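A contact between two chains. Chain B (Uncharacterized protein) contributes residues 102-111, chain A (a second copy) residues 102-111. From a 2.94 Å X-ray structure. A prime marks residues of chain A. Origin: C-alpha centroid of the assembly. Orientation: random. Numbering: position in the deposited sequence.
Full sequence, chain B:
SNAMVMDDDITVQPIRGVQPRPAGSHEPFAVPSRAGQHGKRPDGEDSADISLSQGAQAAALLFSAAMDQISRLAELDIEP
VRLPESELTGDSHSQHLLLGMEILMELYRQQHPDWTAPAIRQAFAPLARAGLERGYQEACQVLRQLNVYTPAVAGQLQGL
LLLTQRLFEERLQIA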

# COMPACT_ATOMS: atom_id res chain seq x y z
N GLU B 102 0.96 9.59 -5.59
CA GLU B 102 0.62 10.96 -5.29
C GLU B 102 0.71 11.19 -3.79
O GLU B 102 1.26 12.20 -3.35
CB GLU B 102 -0.75 11.37 -5.84
CG GLU B 102 -0.84 12.89 -6.07
CD GLU B 102 -2.21 13.36 -6.53
OE1 GLU B 102 -2.78 12.74 -7.47
OE2 GLU B 102 -2.72 14.36 -5.97
N ILE B 103 0.20 10.24 -3.01
CA ILE B 103 0.29 10.32 -1.55
C ILE B 103 1.74 10.44 -1.11
O ILE B 103 2.10 11.38 -0.40
CB ILE B 103 -0.40 9.11 -0.85
CG1 ILE B 103 -1.93 9.29 -0.88
CG2 ILE B 103 0.08 8.98 0.59
CD1 ILE B 103 -2.71 8.08 -0.39
N LEU B 104 2.57 9.51 -1.56
CA LEU B 104 3.96 9.51 -1.14
C LEU B 104 4.63 10.82 -1.49
O LEU B 104 5.20 11.47 -0.62
CB LEU B 104 4.70 8.32 -1.74
CG LEU B 104 4.20 6.95 -1.27
CD1 LEU B 104 5.02 5.83 -1.90
CD2 LEU B 104 4.24 6.87 0.25
N MSE B 105 4.52 11.25 -2.74
CA MSE B 105 5.06 12.53 -3.15
C MSE B 105 4.57 13.62 -2.21
O MSE B 105 5.37 14.41 -1.70
CB MSE B 105 4.66 12.86 -4.58
CG MSE B 105 5.16 14.20 -5.08
SE MSE B 105 5.08 14.36 -7.02
CE MSE B 105 3.15 14.52 -7.27
N GLU B 106 3.26 13.65 -1.98
CA GLU B 106 2.64 14.66 -1.14
C GLU B 106 3.34 14.71 0.21
O GLU B 106 3.58 15.78 0.76
CB GLU B 106 1.14 14.38 -0.96
CG GLU B 106 0.42 15.32 -0.00
CD GLU B 106 0.76 16.79 -0.22
OE1 GLU B 106 0.83 17.25 -1.38
OE2 GLU B 106 0.94 17.50 0.80
N LEU B 107 3.68 13.54 0.72
CA LEU B 107 4.36 13.46 1.98
C LEU B 107 5.80 13.98 1.86
O LEU B 107 6.25 14.76 2.69
CB LEU B 107 4.35 12.01 2.47
CG LEU B 107 3.87 11.77 3.89
CD1 LEU B 107 2.35 11.80 3.90
CD2 LEU B 107 4.37 10.44 4.40
N TYR B 108 6.49 13.53 0.81
CA TYR B 108 7.85 13.95 0.47
C TYR B 108 7.96 15.47 0.34
O TYR B 108 8.95 16.09 0.77
CB TYR B 108 8.25 13.26 -0.84
CG TYR B 108 9.64 13.54 -1.36
CD1 TYR B 108 10.77 13.03 -0.73
CD2 TYR B 108 9.82 14.27 -2.54
CE1 TYR B 108 12.06 13.27 -1.23
CE2 TYR B 108 11.10 14.51 -3.05
CZ TYR B 108 12.21 14.01 -2.40
OH TYR B 108 13.48 14.26 -2.90
N ARG B 109 6.92 16.06 -0.26
CA ARG B 109 6.74 17.51 -0.29
C ARG B 109 6.92 18.03 1.11
O ARG B 109 7.81 18.83 1.36
CB ARG B 109 5.35 17.87 -0.83
CG ARG B 109 5.00 19.37 -0.80
CD ARG B 109 5.78 20.11 -1.86
NE ARG B 109 5.66 21.57 -1.81
CZ ARG B 109 6.24 22.35 -0.89
NH1 ARG B 109 6.95 21.82 0.10
NH2 ARG B 109 6.08 23.66 -0.95
N GLN B 110 6.09 17.54 2.03
CA GLN B 110 6.06 18.04 3.40
C GLN B 110 7.38 17.86 4.12
O GLN B 110 7.68 18.59 5.04
CB GLN B 110 4.91 17.41 4.21
CG GLN B 110 3.53 17.52 3.56
CD GLN B 110 3.17 18.94 3.10
OE1 GLN B 110 2.90 19.17 1.91
NE2 GLN B 110 3.15 19.89 4.04
N GLN B 111 8.18 16.90 3.67
CA GLN B 111 9.50 16.68 4.25
C GLN B 111 10.53 17.68 3.75
O GLN B 111 11.67 17.71 4.22
CB GLN B 111 9.97 15.26 3.98
CG GLN B 111 9.15 14.23 4.72
CD GLN B 111 10.01 13.14 5.33
OE1 GLN B 111 11.22 13.06 5.08
NE2 GLN B 111 9.38 12.30 6.15
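Chain A 102-111: EILMELYRQQ

How does chain A lie on chain B? Both stretches are helical and cross at 62° between N-to-C directions, the axes 10.9 Å apart at their closest. The CA atoms of Leu107 and Leu107′ pair in the register, 7.4 Å apart.

What fills the crossing? Apolar side chains do, from positions 103 and 107, about one turn apart on each helix. Ile103 CG2 meets Ile103′ CG2 at 3.8 Å, Leu107 CD2 reaches Ile103′ CG2 at 3.6 Å, and Ile103 CG1 lies 3.9 Å from Leu107′ CD2.

Do the two copies use the same rotamers? Not quite. Both isoleucines are m at chi1, but chi2 is t in Ile103, whose CD1 lies 4.1 Å from Leu104′ CD2, and m in Ile103′, whose CD1 lies 3.7 Å from Leu107 CD2. Leu107′ is t, p and points toward chain B; Leu107 points sideways, and its chi1 of -129°, between wells, brings CD1 to 4.3 Å from Leu107′ CB.

What borders the apolar patch? Glu106, t then p, lays its CG 3.7 Å from Leu107′ CD1. Glu106′ is held within its own helix: Gln110′ NE2 donates to Glu106′ OE2 at 2.6 Å, and Arg109′ NH1 forms a salt bridge with Glu106′ OE1 at 2.8 Å. Gln110 CG lies 3.2 Å from Gln110′ OE1, but no hydrogen bond links the two stretches.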

# COMPACT_ATOMS: atom_id res chain seq x y z
N GLU A 102 0.33 4.39 8.94
CA GLU A 102 0.96 5.56 9.52
C GLU A 102 0.85 6.71 8.56
O GLU A 102 0.44 7.81 8.95
CB GLU A 102 2.44 5.30 9.81
CG GLU A 102 2.69 4.63 11.15
CD GLU A 102 2.23 5.48 12.33
OE1 GLU A 102 1.32 5.00 13.05
OE2 GLU A 102 2.75 6.62 12.52
N ILE A 103 1.21 6.45 7.32
CA ILE A 103 1.19 7.46 6.26
C ILE A 103 -0.23 7.99 6.11
O ILE A 103 -0.46 9.21 6.11
CB ILE A 103 1.65 6.88 4.90
CG1 ILE A 103 2.92 6.02 5.02
CG2 ILE A 103 1.79 7.99 3.87
CD1 ILE A 103 4.22 6.78 5.17
N LEU A 104 -1.17 7.06 5.98
CA LEU A 104 -2.58 7.39 5.86
C LEU A 104 -3.04 8.30 6.98
O LEU A 104 -3.56 9.39 6.73
CB LEU A 104 -3.42 6.12 5.78
CG LEU A 104 -3.12 5.32 4.51
CD1 LEU A 104 -4.12 4.19 4.32
CD2 LEU A 104 -3.10 6.20 3.26
N MSE A 105 -2.80 7.90 8.22
CA MSE A 105 -3.09 8.78 9.34
C MSE A 105 -2.39 10.13 9.19
O MSE A 105 -3.04 11.17 9.33
CB MSE A 105 -2.68 8.14 10.64
CG MSE A 105 -3.25 8.83 11.83
SE MSE A 105 -3.09 7.66 13.35
CE MSE A 105 -1.13 7.61 13.50
N GLU A 106 -1.08 10.12 8.91
CA GLU A 106 -0.32 11.35 8.87
C GLU A 106 -0.96 12.32 7.91
O GLU A 106 -1.15 13.49 8.24
CB GLU A 106 1.16 11.10 8.51
CG GLU A 106 1.99 12.38 8.16
CD GLU A 106 2.00 13.48 9.25
OE1 GLU A 106 1.34 13.32 10.30
OE2 GLU A 106 2.68 14.52 9.06
N LEU A 107 -1.32 11.83 6.73
CA LEU A 107 -1.93 12.66 5.70
C LEU A 107 -3.36 13.07 6.08
O LEU A 107 -3.81 14.16 5.75
CB LEU A 107 -1.89 11.97 4.33
CG LEU A 107 -2.41 12.76 3.13
CD1 LEU A 107 -1.49 13.93 2.80
CD2 LEU A 107 -2.63 11.89 1.90
N TYR A 108 -4.06 12.19 6.78
CA TYR A 108 -5.37 12.53 7.28
C TYR A 108 -5.23 13.76 8.17
O TYR A 108 -6.00 14.71 8.05
CB TYR A 108 -5.93 11.35 8.06
CG TYR A 108 -7.38 11.44 8.44
CD1 TYR A 108 -8.38 11.42 7.48
CD2 TYR A 108 -7.76 11.50 9.78
CE1 TYR A 108 -9.73 11.48 7.82
CE2 TYR A 108 -9.11 11.56 10.14
CZ TYR A 108 -10.09 11.55 9.16
OH TYR A 108 -11.42 11.62 9.51
N ARG A 109 -4.21 13.73 9.03
CA ARG A 109 -3.90 14.80 9.97
C ARG A 109 -3.73 16.11 9.23
O ARG A 109 -4.47 17.06 9.44
CB ARG A 109 -2.62 14.47 10.74
CG ARG A 109 -2.41 15.27 12.03
CD ARG A 109 -0.95 15.17 12.52
NE ARG A 109 -0.21 16.43 12.39
CZ ARG A 109 0.51 16.80 11.33
NH1 ARG A 109 0.61 16.01 10.26
NH2 ARG A 109 1.14 17.97 11.33
N GLN A 110 -2.74 16.14 8.34
CA GLN A 110 -2.47 17.28 7.49
C GLN A 110 -3.72 17.82 6.81
O GLN A 110 -3.89 19.03 6.70
CB GLN A 110 -1.41 16.91 6.46
CG GLN A 110 0.01 16.99 7.03
CD GLN A 110 1.05 16.28 6.18
OE1 GLN A 110 0.99 16.27 4.95
NE2 GLN A 110 2.03 15.68 6.85
N GLN A 111 -4.61 16.93 6.39
CA GLN A 111 -5.86 17.32 5.75
C GLN A 111 -6.94 17.82 6.71
O GLN A 111 -8.01 18.24 6.26
CB GLN A 111 -6.40 16.17 4.90
CG GLN A 111 -5.67 15.97 3.58
CD GLN A 111 -6.24 14.82 2.77
OE1 GLN A 111 -7.14 14.10 3.23
NE2 GLN A 111 -5.73 14.64 1.56